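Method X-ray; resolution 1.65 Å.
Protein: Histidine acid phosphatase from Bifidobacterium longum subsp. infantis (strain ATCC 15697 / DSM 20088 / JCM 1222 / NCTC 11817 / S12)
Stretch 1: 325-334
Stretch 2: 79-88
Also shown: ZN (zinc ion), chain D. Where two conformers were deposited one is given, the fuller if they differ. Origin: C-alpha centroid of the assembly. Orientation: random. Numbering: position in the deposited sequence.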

# COMPACT_ATOMS: atom_id res chain seq x y z
N ASP A 325 28.54 -1.03 -5.17
CA ASP A 325 29.28 -1.15 -3.93
C ASP A 325 28.38 -1.47 -2.73
O ASP A 325 28.84 -1.68 -1.61
CB ASP A 325 30.11 0.14 -3.74
CG ASP A 325 30.67 0.29 -2.34
OD1 ASP A 325 30.12 1.12 -1.59
OD2 ASP A 325 31.66 -0.40 -2.00
N HIS A 326 27.07 -1.55 -2.97
CA HIS A 326 26.17 -1.96 -1.90
C HIS A 326 25.11 -2.94 -2.42
O HIS A 326 23.92 -2.64 -2.43
CB HIS A 326 25.59 -0.76 -1.12
CG HIS A 326 24.94 0.29 -1.97
ND1 HIS A 326 23.70 0.11 -2.55
CD2 HIS A 326 25.32 1.55 -2.32
CE1 HIS A 326 23.35 1.19 -3.23
NE2 HIS A 326 24.32 2.08 -3.11
N THR A 327 25.58 -4.10 -2.86
CA THR A 327 24.67 -5.16 -3.28
C THR A 327 24.24 -6.02 -2.09
O THR A 327 24.90 -6.06 -1.05
CB THR A 327 25.28 -6.05 -4.37
OG1 THR A 327 26.42 -6.74 -3.85
CG2 THR A 327 25.70 -5.21 -5.57
N PHE A 328 23.12 -6.70 -2.26
CA PHE A 328 22.63 -7.63 -1.25
C PHE A 328 21.83 -8.70 -1.97
O PHE A 328 21.28 -8.46 -3.05
CB PHE A 328 21.80 -6.91 -0.16
CG PHE A 328 20.96 -5.76 -0.68
CD1 PHE A 328 19.63 -5.95 -1.04
CD2 PHE A 328 21.51 -4.49 -0.80
CE1 PHE A 328 18.87 -4.89 -1.53
CE2 PHE A 328 20.76 -3.42 -1.28
CZ PHE A 328 19.44 -3.62 -1.65
N ALA A 329 21.77 -9.90 -1.39
CA ALA A 329 21.14 -11.03 -2.05
C ALA A 329 20.36 -11.88 -1.05
O ALA A 329 20.67 -13.06 -0.84
CB ALA A 329 22.19 -11.87 -2.78
N PHE A 330 19.36 -11.28 -0.43
CA PHE A 330 18.56 -11.99 0.57
C PHE A 330 17.68 -13.06 -0.05
O PHE A 330 17.27 -14.02 0.64
CB PHE A 330 17.72 -11.00 1.39
CG PHE A 330 18.54 -10.15 2.31
CD1 PHE A 330 19.01 -10.66 3.52
CD2 PHE A 330 18.86 -8.83 1.98
CE1 PHE A 330 19.78 -9.89 4.38
CE2 PHE A 330 19.63 -8.05 2.85
CZ PHE A 330 20.09 -8.58 4.04
N ASP A 331 17.41 -12.95 -1.35
CA ASP A 331 16.61 -13.96 -2.01
C ASP A 331 17.26 -15.35 -1.97
O ASP A 331 16.56 -16.35 -2.06
CB ASP A 331 16.25 -13.56 -3.45
CG ASP A 331 17.45 -13.24 -4.29
OD1 ASP A 331 18.46 -12.75 -3.73
OD2 ASP A 331 17.39 -13.46 -5.52
N GLN A 332 18.58 -15.40 -1.79
CA GLN A 332 19.27 -16.69 -1.74
C GLN A 332 18.86 -17.54 -0.54
O GLN A 332 19.07 -18.75 -0.55
CB GLN A 332 20.78 -16.49 -1.66
CG GLN A 332 21.22 -16.08 -0.28
CD GLN A 332 22.70 -15.82 -0.21
OE1 GLN A 332 23.48 -16.75 -0.00
NE2 GLN A 332 23.09 -14.57 -0.39
N TYR A 333 18.26 -16.92 0.48
CA TYR A 333 17.84 -17.66 1.66
C TYR A 333 16.41 -18.16 1.53
O TYR A 333 15.90 -18.83 2.42
CB TYR A 333 17.92 -16.79 2.93
CG TYR A 333 19.30 -16.21 3.17
CD1 TYR A 333 20.40 -17.04 3.36
CD2 TYR A 333 19.49 -14.83 3.25
CE1 TYR A 333 21.66 -16.51 3.59
CE2 TYR A 333 20.74 -14.29 3.49
CZ TYR A 333 21.82 -15.14 3.65
OH TYR A 333 23.08 -14.62 3.89
N PHE A 334 15.77 -17.83 0.41
CA PHE A 334 14.36 -18.17 0.23
C PHE A 334 14.10 -18.94 -1.07
O PHE A 334 13.08 -18.74 -1.72
CB PHE A 334 13.50 -16.91 0.30
CG PHE A 334 13.50 -16.26 1.66
CD1 PHE A 334 12.58 -16.64 2.62
CD2 PHE A 334 14.44 -15.28 1.99
CE1 PHE A 334 12.56 -16.04 3.88
CE2 PHE A 334 14.45 -14.69 3.26
CZ PHE A 334 13.50 -15.08 4.20
ZN ZN D . 25.06 4.03 -3.26
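Stretch 2 79-88: AEFVKNLSGI

Three hydrogen bonds fix the 79-88 segment, helical along its whole length, against the 325-334 segment, and Asn84 takes part in two of them. Its OD1 accepts from the backbone N of Ala329 at 2.8 Å, so a helix side chain satisfies a loop amide. Its ND2 donates to Tyr333 OH at 3.1 Å, so one side-chain amide, at chi1 m, ties the loop to the 3-10 segment that begins at Phe330. The third bond runs from Gln332 NE2 to Glu80 OE2, 2.7 Å, one turn earlier on the helix. Gln332 NE2 also donates to Ala329 O at 2.9 Å, which holds the amide in place to meet the carboxylate. The approach of Gln332 NE2 to Asn84 ND2, 3.2 Å, is no bond, since both are donors, and each donates elsewhere.

The direction follows from the pairing. The contacts run in reverse order: His326 lies nearest Gly87, Phe328 nearest Asn84, and Tyr333 reaches back to Phe81, though the loop crosses the helix rather than lying antiparallel to it. The helix keeps its regular i to i+4 ladder, such as Gly87 N to Lys83 O at 2.9 Å, while residues 326-329 pass over it as loop, extended at Thr327 and Phe328.

Close approach of the backbones depends on Gly87. Thr327 O sits 3.6 Å from Gly87 CA, and an ideal CB on this residue would point toward the loop and fall 2.2 Å from Thr327 O, a clash. Without it the CA atoms of His326 and Gly87 come within 4.4 Å. His326 CB rests 3.6 Å from Gly87 O, while the end of its side chain leads away from the helix, where NE2 binds zinc at 2.1 Å.

Aromatic packing fills in around this polar center. Phe328 points toward the helix and lays one ring face over Ile88, whose CB is 4.2 Å from the centroid of the Phe328 ring; CD2 of the same ring is 3.6 Å from Gly87 C. Phe330 starts sideways, but its ring end comes nearer and covers the aliphatic part of Asn84, with Asn84 CB 4.0 Å from the Phe330 ring centroid. Phe330 CE2 also meets Ile88 CG2 at 3.9 Å, and its CZ meets Leu85 CD2 at 4.1 Å. Tyr333 OH lies near the plane of the Phe81 ring, at its edge, 3.5 Å from Phe81 CD1. The rule is economical: a glycine permits the approach, an asparagine anchors the loop, and aromatic rings pack on Asn84, Leu85, Ile88 and the edge of Phe81.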

# COMPACT_ATOMS: atom_id res chain seq x y z
N ALA A 79 30.60 -14.74 5.97
CA ALA A 79 30.95 -13.59 5.14
C ALA A 79 29.77 -13.12 4.30
O ALA A 79 29.56 -11.92 4.13
CB ALA A 79 32.16 -13.91 4.25
N GLU A 80 29.00 -14.06 3.76
CA GLU A 80 27.89 -13.70 2.89
C GLU A 80 26.77 -13.03 3.67
O GLU A 80 26.19 -12.04 3.20
CB GLU A 80 27.36 -14.90 2.09
CG GLU A 80 26.14 -14.60 1.22
CD GLU A 80 26.48 -13.79 -0.03
OE1 GLU A 80 27.67 -13.55 -0.30
OE2 GLU A 80 25.54 -13.41 -0.75
N PHE A 81 26.48 -13.53 4.87
CA PHE A 81 25.43 -12.95 5.70
C PHE A 81 25.79 -11.51 6.09
O PHE A 81 24.97 -10.60 5.96
CB PHE A 81 25.23 -13.83 6.94
CG PHE A 81 24.01 -13.48 7.75
CD1 PHE A 81 22.74 -13.74 7.26
CD2 PHE A 81 24.14 -12.92 9.00
CE1 PHE A 81 21.61 -13.42 8.01
CE2 PHE A 81 23.02 -12.61 9.77
CZ PHE A 81 21.77 -12.86 9.27
N VAL A 82 27.02 -11.30 6.55
CA VAL A 82 27.47 -9.96 6.94
C VAL A 82 27.49 -9.01 5.73
O VAL A 82 27.16 -7.83 5.84
CB VAL A 82 28.85 -10.02 7.63
CG1 VAL A 82 29.36 -8.62 7.97
CG2 VAL A 82 28.78 -10.88 8.89
N LYS A 83 27.86 -9.54 4.56
CA LYS A 83 27.86 -8.72 3.33
C LYS A 83 26.45 -8.26 2.97
O LYS A 83 26.23 -7.11 2.56
CB LYS A 83 28.46 -9.49 2.15
CG LYS A 83 28.47 -8.69 0.84
CD LYS A 83 29.03 -9.51 -0.33
CE LYS A 83 28.95 -8.69 -1.63
NZ LYS A 83 29.42 -9.46 -2.81
N ASN A 84 25.48 -9.16 3.10
CA ASN A 84 24.10 -8.83 2.77
C ASN A 84 23.58 -7.74 3.69
O ASN A 84 22.97 -6.75 3.25
CB ASN A 84 23.20 -10.07 2.86
CG ASN A 84 23.38 -11.00 1.67
OD1 ASN A 84 23.65 -10.55 0.57
ND2 ASN A 84 23.25 -12.30 1.90
N LEU A 85 23.84 -7.90 4.98
CA LEU A 85 23.38 -6.92 5.98
C LEU A 85 24.05 -5.57 5.77
O LEU A 85 23.38 -4.55 5.73
CB LEU A 85 23.63 -7.42 7.40
CG LEU A 85 22.89 -8.67 7.87
CD1 LEU A 85 23.40 -9.09 9.24
CD2 LEU A 85 21.42 -8.40 7.93
N SER A 86 25.38 -5.56 5.61
CA SER A 86 26.11 -4.31 5.37
C SER A 86 25.61 -3.60 4.13
O SER A 86 25.49 -2.38 4.09
CB SER A 86 27.61 -4.59 5.22
OG SER A 86 28.15 -5.06 6.44
N GLY A 87 25.31 -4.39 3.09
CA GLY A 87 24.83 -3.84 1.84
C GLY A 87 23.48 -3.15 1.94
O GLY A 87 23.31 -2.05 1.42
N ILE A 88 22.50 -3.79 2.59
CA ILE A 88 21.18 -3.16 2.68
C ILE A 88 21.22 -1.95 3.63
O ILE A 88 20.53 -0.95 3.42
CB ILE A 88 20.05 -4.17 3.05
CG1 ILE A 88 18.68 -3.54 2.75
CG2 ILE A 88 20.15 -4.61 4.50
CD1 ILE A 88 17.57 -4.56 2.54
O HOH W 1 27.31 4.11 -2.38